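Long-range contacts in probable glutathione reductase (Sinorhizobium meliloti, PDB 4DNA), which probably reduces glutathione disulfide to glutathione with NADPH, working as a homodimer that carries one FAD per subunit: residues A[369-374]-A[393-398]; A[365-370]-A[455-460]. All coordinates share one frame; numbering follows the deposited sequence.

Contact 1. Residues A[369-374]-A[393-398]; sequences EVYRAE and LVVNAA
Two neighbouring antiparallel strands of the dimerisation domain, 369-374 and 393-396, meet here with their axes 4.8 Å apart and 165° between their directions. Two hydrogen-bonded pairs hold them. Tyr371 N reaches Leu393 O and Leu393 N reaches Tyr371 O, each over 2.8 Å and nearly straight, both met in the carbonyl plane. At the other pair Glu369 N binds Val395 O in the same way, whereas the return bond from Val395 N to Glu369 O is more bent, 139° at the hydrogen.

The tight part is the face bearing Glu369, Tyr371, Leu393 and Val395. With CG anti to its carbonyl carbon (chi1 -65°), the Tyr371 ring swings across Val395, and its CE1 lies 4.0 Å from Val395 CG2; behind it, Tyr371 CB meets Leu393 CB at 3.9 Å. Branched valine and leucine suit this buried face, where tyrosine adds a polar tip: its OH and Glu369 OE1 both bond Arg400 NH1, a likely source of stability for the buried carboxylate. A leucine at Tyr371 would probably weaken this face, losing the hydroxyl bond to Arg400 and the ring's cation-pi contact with Lys429.

Farther along, the contact loosens. Arg372, partly exposed, and Glu374, exposed, reach no partner on 393-398; Arg372 NH2 lies 3.2 Å from Glu374 OE2 and is also salt-bridged to Asp212.

On the reverse face Val370 packs on Glu358 and Val394 on Ala361, both of helix 358-364, while strand 402-408 continues the sheet beyond Val394.

Contact 2. Residues A[365-370]-A[455-460]; sequences FQEIEV and RVRNGE
This is an antiparallel strand pairing near the edge of the dimerisation-domain sheet, where 367-370 takes up strand 455-457 from close to the C terminus, and it is partly buried. The axes run 4.8 Å apart. The central pair is Ile368 with Val456: Ile368 N gives a nearly straight bond to Val456 O at 2.8 Å, while Val456 N approaches Ile368 O from above the carbonyl plane at 3.1 Å. A third bond, Asn458 N to Gln366 O at 2.6 Å, extends the ladder past the strand ends into the type I' turn from Arg457 to Glu460. Asn458 and Gly459 both have positive phi in this turn, a conformation that asparagine and glycine adopt more readily than most residues.

The two faces differ in character. On the apolar face, Ile368 and Val456 lie side by side, with CG1 of the isoleucine 3.5 Å from CB of the valine. Ile368 CG1 takes the crowded position between backbone N and carbonyl carbon (chi1 51°), which places that branch against its neighbour; beta-branched residues suit such a strand pair. On the other face long charged chains predominate. Glu367, bent at chi2, crosses Arg457 obliquely, with its OE1 at the guanidinium edge, in plane, 3.6 Å from Arg457 NE: a long salt bridge. Arg457 is itself bent at chi3 (-91°), which sets its guanidinium beside Glu367. Extended Arg455 runs alongside Glu369, but Arg455 NH2 and Glu369 OE2 are 3.9 Å apart, also long; the closer ionic partner of Glu369 is Arg400. Both arginines are exposed, a place suited to long, flexible, charged chains.

Helix 358-364 packs against the apolar face, Ala361 against Ile368 and Ala362 against Val456, and strand 389-396 flanks 367-370 across the sheet from 455-457.

Overall arrangement
From the N terminus, the chain passes the FAD and nucleotide-binding sheets before reaching helix 358-364 and strand 367-375, from which both contacts start. Contact 1 closes the shorter loop, as the chain returns after 18 residues, some of them helical, to lay 393-396 along one edge of that strand. Contact 2 closes the longer one, bringing 455-460 to its other edge after 84 residues that include strand 402-408 and helix 412-424. The shorter loop therefore falls within the longer, and Glu369 and Val370 belong to both contacts. Together they make strand 367-375 an interior member of the antiparallel sheet, tying strand 454-457, close to the C terminus, to the body of the dimerisation domain.

Contact 1. Residues A[369-374]-A[393-398]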
loop_
_atom_site.group_PDB
_atom_site.type_symbol
_atom_site.label_atom_id
_atom_site.label_comp_id
_atom_site.label_asym_id
_atom_site.label_seq_id
_atom_site.Cartn_x
_atom_site.Cartn_y
_atom_site.Cartn_z
ATOM N N GLU A 369 -10.337 9.300 -21.669
ATOM C CA GLU A 369 -10.174 10.326 -20.645
ATOM C C GLU A 369 -9.031 9.904 -19.736
ATOM O O GLU A 369 -8.900 8.727 -19.377
ATOM C CB GLU A 369 -11.474 10.562 -19.869
ATOM C CG GLU A 369 -12.633 11.030 -20.751
ATOM C CD GLU A 369 -14.035 10.732 -20.205
ATOM O OE1 GLU A 369 -14.219 9.788 -19.405
ATOM O OE2 GLU A 369 -14.977 11.448 -20.609
ATOM N N VAL A 370 -8.175 10.867 -19.405
ATOM C CA VAL A 370 -6.993 10.613 -18.580
ATOM C C VAL A 370 -7.069 11.439 -17.292
ATOM O O VAL A 370 -7.408 12.641 -17.310
ATOM C CB VAL A 370 -5.688 10.891 -19.352
ATOM C CG1 VAL A 370 -4.478 10.695 -18.460
ATOM C CG2 VAL A 370 -5.594 9.985 -20.568
ATOM N N TYR A 371 -6.778 10.764 -16.180
ATOM C CA TYR A 371 -6.903 11.344 -14.870
ATOM C C TYR A 371 -5.531 11.266 -14.189
ATOM O O TYR A 371 -5.106 10.207 -13.742
ATOM C CB TYR A 371 -8.020 10.625 -14.106
ATOM C CG TYR A 371 -9.434 10.804 -14.709
ATOM C CD1 TYR A 371 -9.886 9.990 -15.758
ATOM C CD2 TYR A 371 -10.326 11.765 -14.207
ATOM C CE1 TYR A 371 -11.163 10.134 -16.283
ATOM C CE2 TYR A 371 -11.598 11.919 -14.739
ATOM C CZ TYR A 371 -12.007 11.102 -15.779
ATOM O OH TYR A 371 -13.263 11.243 -16.325
ATOM N N ARG A 372 -4.828 12.400 -14.149
ATOM C CA ARG A 372 -3.419 12.442 -13.762
ATOM C C ARG A 372 -3.233 13.251 -12.492
ATOM O O ARG A 372 -3.708 14.377 -12.381
ATOM C CB ARG A 372 -2.574 13.053 -14.885
ATOM C CG ARG A 372 -1.088 12.725 -14.812
ATOM C CD ARG A 372 -0.229 13.616 -15.693
ATOM N NE ARG A 372 1.197 13.307 -15.545
ATOM C CZ ARG A 372 2.063 14.000 -14.799
ATOM N NH1 ARG A 372 1.675 15.076 -14.118
ATOM N NH2 ARG A 372 3.333 13.623 -14.736
ATOM N N ALA A 373 -2.532 12.662 -11.535
ATOM C CA ALA A 373 -2.336 13.275 -10.233
ATOM C C ALA A 373 -0.853 13.360 -9.952
ATOM O O ALA A 373 -0.148 12.359 -10.051
ATOM C CB ALA A 373 -3.021 12.447 -9.161
ATOM N N GLU A 374 -0.373 14.550 -9.619
ATOM C CA GLU A 374 1.033 14.713 -9.304
ATOM C C GLU A 374 1.197 15.476 -8.005
ATOM O O GLU A 374 0.683 16.587 -7.875
ATOM C CB GLU A 374 1.748 15.435 -10.429
ATOM C CG GLU A 374 3.223 15.068 -10.539
ATOM C CD GLU A 374 3.942 15.897 -11.592
ATOM O OE1 GLU A 374 3.746 17.140 -11.585
ATOM O OE2 GLU A 374 4.693 15.303 -12.416
ATOM N N LEU A 393 -4.772 7.463 -14.116
ATOM C CA LEU A 393 -5.852 6.589 -14.548
ATOM C C LEU A 393 -6.202 6.823 -16.001
ATOM O O LEU A 393 -6.321 7.984 -16.427
ATOM C CB LEU A 393 -7.097 6.835 -13.705
ATOM C CG LEU A 393 -7.065 6.226 -12.303
ATOM C CD1 LEU A 393 -8.243 6.688 -11.463
ATOM C CD2 LEU A 393 -7.058 4.726 -12.426
ATOM N N VAL A 394 -6.379 5.733 -16.758
ATOM C CA VAL A 394 -6.757 5.827 -18.180
ATOM C C VAL A 394 -8.137 5.181 -18.409
ATOM O O VAL A 394 -8.366 4.032 -17.998
ATOM C CB VAL A 394 -5.695 5.202 -19.103
ATOM C CG1 VAL A 394 -6.053 5.446 -20.556
ATOM C CG2 VAL A 394 -4.312 5.761 -18.802
ATOM N N VAL A 395 -9.040 5.924 -19.059
ATOM C CA VAL A 395 -10.468 5.584 -19.117
ATOM C C VAL A 395 -11.068 5.638 -20.530
ATOM O O VAL A 395 -10.806 6.578 -21.297
ATOM C CB VAL A 395 -11.255 6.526 -18.202
ATOM C CG1 VAL A 395 -12.752 6.476 -18.485
ATOM C CG2 VAL A 395 -10.938 6.202 -16.748
ATOM N N ASN A 396 -11.883 4.643 -20.875
ATOM C CA ASN A 396 -12.583 4.654 -22.148
ATOM C C ASN A 396 -13.835 5.528 -22.086
ATOM O O ASN A 396 -14.766 5.222 -21.357
ATOM C CB ASN A 396 -12.933 3.235 -22.593
ATOM C CG ASN A 396 -13.569 3.186 -23.977
ATOM O OD1 ASN A 396 -14.127 4.163 -24.471
ATOM N ND2 ASN A 396 -13.495 2.031 -24.600
ATOM N N ALA A 397 -13.843 6.603 -22.878
ATOM C CA ALA A 397 -14.938 7.578 -22.879
ATOM C C ALA A 397 -16.295 6.966 -23.179
ATOM O O ALA A 397 -17.303 7.436 -22.662
ATOM C CB ALA A 397 -14.649 8.711 -23.846
ATOM N N ALA A 398 -16.310 5.923 -24.010
ATOM C CA ALA A 398 -17.535 5.220 -24.390
ATOM C C ALA A 398 -18.129 4.352 -23.275
ATOM O O ALA A 398 -19.335 4.218 -23.209
ATOM C CB ALA A 398 -17.289 4.381 -25.628
#

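Contact 2. Residues A[365-370]-A[455-460]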
loop_
_atom_site.group_PDB
_atom_site.type_symbol
_atom_site.label_atom_id
_atom_site.label_comp_id
_atom_site.label_asym_id
_atom_site.label_seq_id
_atom_site.Cartn_x
_atom_site.Cartn_y
_atom_site.Cartn_z
ATOM N N PHE A 365 -8.822 2.991 -28.702
ATOM C CA PHE A 365 -10.131 3.623 -28.540
ATOM C C PHE A 365 -10.151 5.018 -29.159
ATOM O O PHE A 365 -9.130 5.693 -29.171
ATOM C CB PHE A 365 -10.469 3.718 -27.064
ATOM C CG PHE A 365 -10.547 2.396 -26.377
ATOM C CD1 PHE A 365 -11.527 1.467 -26.727
ATOM C CD2 PHE A 365 -9.657 2.075 -25.366
ATOM C CE1 PHE A 365 -11.607 0.235 -26.094
ATOM C CE2 PHE A 365 -9.744 0.843 -24.719
ATOM C CZ PHE A 365 -10.719 -0.074 -25.085
ATOM N N GLN A 366 -11.310 5.445 -29.662
ATOM C CA GLN A 366 -11.429 6.723 -30.379
ATOM C C GLN A 366 -11.303 7.912 -29.439
ATOM O O GLN A 366 -10.789 8.967 -29.817
ATOM C CB GLN A 366 -12.773 6.798 -31.123
ATOM C CG GLN A 366 -13.067 8.132 -31.796
ATOM C CD GLN A 366 -14.106 8.048 -32.911
ATOM O OE1 GLN A 366 -15.056 7.263 -32.856
ATOM N NE2 GLN A 366 -13.931 8.872 -33.927
ATOM N N GLU A 367 -11.774 7.712 -28.212
ATOM C CA GLU A 367 -11.912 8.767 -27.228
ATOM C C GLU A 367 -11.533 8.236 -25.869
ATOM O O GLU A 367 -12.123 7.267 -25.383
ATOM C CB GLU A 367 -13.356 9.229 -27.191
ATOM C CG GLU A 367 -13.560 10.673 -27.605
ATOM C CD GLU A 367 -13.621 11.618 -26.412
ATOM O OE1 GLU A 367 -14.526 12.480 -26.374
ATOM O OE2 GLU A 367 -12.772 11.496 -25.500
ATOM N N ILE A 368 -10.531 8.839 -25.250
ATOM C CA ILE A 368 -10.168 8.406 -23.903
ATOM C C ILE A 368 -10.153 9.582 -22.952
ATOM O O ILE A 368 -10.001 10.727 -23.383
ATOM C CB ILE A 368 -8.822 7.652 -23.845
ATOM C CG1 ILE A 368 -7.734 8.445 -24.553
ATOM C CG2 ILE A 368 -8.964 6.272 -24.460
ATOM C CD1 ILE A 368 -6.345 7.971 -24.203
ATOM N N GLU A 369 -10.337 9.300 -21.669
ATOM C CA GLU A 369 -10.174 10.326 -20.645
ATOM C C GLU A 369 -9.031 9.904 -19.736
ATOM O O GLU A 369 -8.900 8.727 -19.377
ATOM C CB GLU A 369 -11.474 10.562 -19.869
ATOM C CG GLU A 369 -12.633 11.030 -20.751
ATOM C CD GLU A 369 -14.035 10.732 -20.205
ATOM O OE1 GLU A 369 -14.219 9.788 -19.405
ATOM O OE2 GLU A 369 -14.977 11.448 -20.609
ATOM N N VAL A 370 -8.175 10.867 -19.405
ATOM C CA VAL A 370 -6.993 10.613 -18.580
ATOM C C VAL A 370 -7.069 11.439 -17.292
ATOM O O VAL A 370 -7.408 12.641 -17.310
ATOM C CB VAL A 370 -5.688 10.891 -19.352
ATOM C CG1 VAL A 370 -4.478 10.695 -18.460
ATOM C CG2 VAL A 370 -5.594 9.985 -20.568
ATOM N N ARG A 455 -8.206 15.067 -22.434
ATOM C CA ARG A 455 -8.856 14.079 -23.288
ATOM C C ARG A 455 -8.013 13.808 -24.524
ATOM O O ARG A 455 -7.250 14.671 -24.969
ATOM C CB ARG A 455 -10.236 14.578 -23.717
ATOM C CG ARG A 455 -11.355 14.328 -22.714
ATOM C CD ARG A 455 -12.569 15.205 -22.993
ATOM N NE ARG A 455 -13.697 14.890 -22.110
ATOM C CZ ARG A 455 -14.229 15.710 -21.191
ATOM N NH1 ARG A 455 -13.753 16.936 -21.006
ATOM N NH2 ARG A 455 -15.257 15.291 -20.448
ATOM N N VAL A 456 -8.148 12.606 -25.073
ATOM C CA VAL A 456 -7.521 12.254 -26.345
ATOM C C VAL A 456 -8.607 11.709 -27.274
ATOM O O VAL A 456 -9.357 10.800 -26.914
ATOM C CB VAL A 456 -6.372 11.232 -26.191
ATOM C CG1 VAL A 456 -5.706 10.960 -27.524
ATOM C CG2 VAL A 456 -5.330 11.716 -25.194
ATOM N N ARG A 457 -8.704 12.304 -28.458
ATOM C CA ARG A 457 -9.709 11.927 -29.444
ATOM C C ARG A 457 -8.993 11.642 -30.746
ATOM O O ARG A 457 -8.176 12.450 -31.200
ATOM C CB ARG A 457 -10.758 13.036 -29.616
ATOM C CG ARG A 457 -11.721 12.818 -30.775
ATOM C CD ARG A 457 -13.006 13.639 -30.664
ATOM N NE ARG A 457 -14.049 12.881 -29.963
ATOM C CZ ARG A 457 -14.903 12.021 -30.534
ATOM N NH1 ARG A 457 -14.877 11.793 -31.847
ATOM N NH2 ARG A 457 -15.793 11.381 -29.778
ATOM N N ASN A 458 -9.300 10.484 -31.329
ATOM C CA ASN A 458 -8.694 10.030 -32.584
ATOM C C ASN A 458 -7.177 9.975 -32.519
ATOM O O ASN A 458 -6.485 10.211 -33.505
ATOM C CB ASN A 458 -9.181 10.875 -33.761
ATOM C CG ASN A 458 -10.664 10.684 -34.051
ATOM O OD1 ASN A 458 -11.367 11.639 -34.406
ATOM N ND2 ASN A 458 -11.145 9.448 -33.919
ATOM N N GLY A 459 -6.669 9.660 -31.330
ATOM C CA GLY A 459 -5.236 9.508 -31.103
ATOM C C GLY A 459 -4.494 10.801 -30.805
ATOM O O GLY A 459 -3.282 10.782 -30.570
ATOM N N GLU A 460 -5.205 11.926 -30.809
ATOM C CA GLU A 460 -4.570 13.206 -30.506
ATOM C C GLU A 460 -5.225 13.972 -29.368
ATOM O O GLU A 460 -6.448 14.038 -29.269
ATOM C CB GLU A 460 -4.479 14.054 -31.753
ATOM C CG GLU A 460 -3.643 13.384 -32.806
ATOM C CD GLU A 460 -3.530 14.227 -34.034
ATOM O OE1 GLU A 460 -2.423 14.751 -34.286
ATOM O OE2 GLU A 460 -4.551 14.385 -34.731
#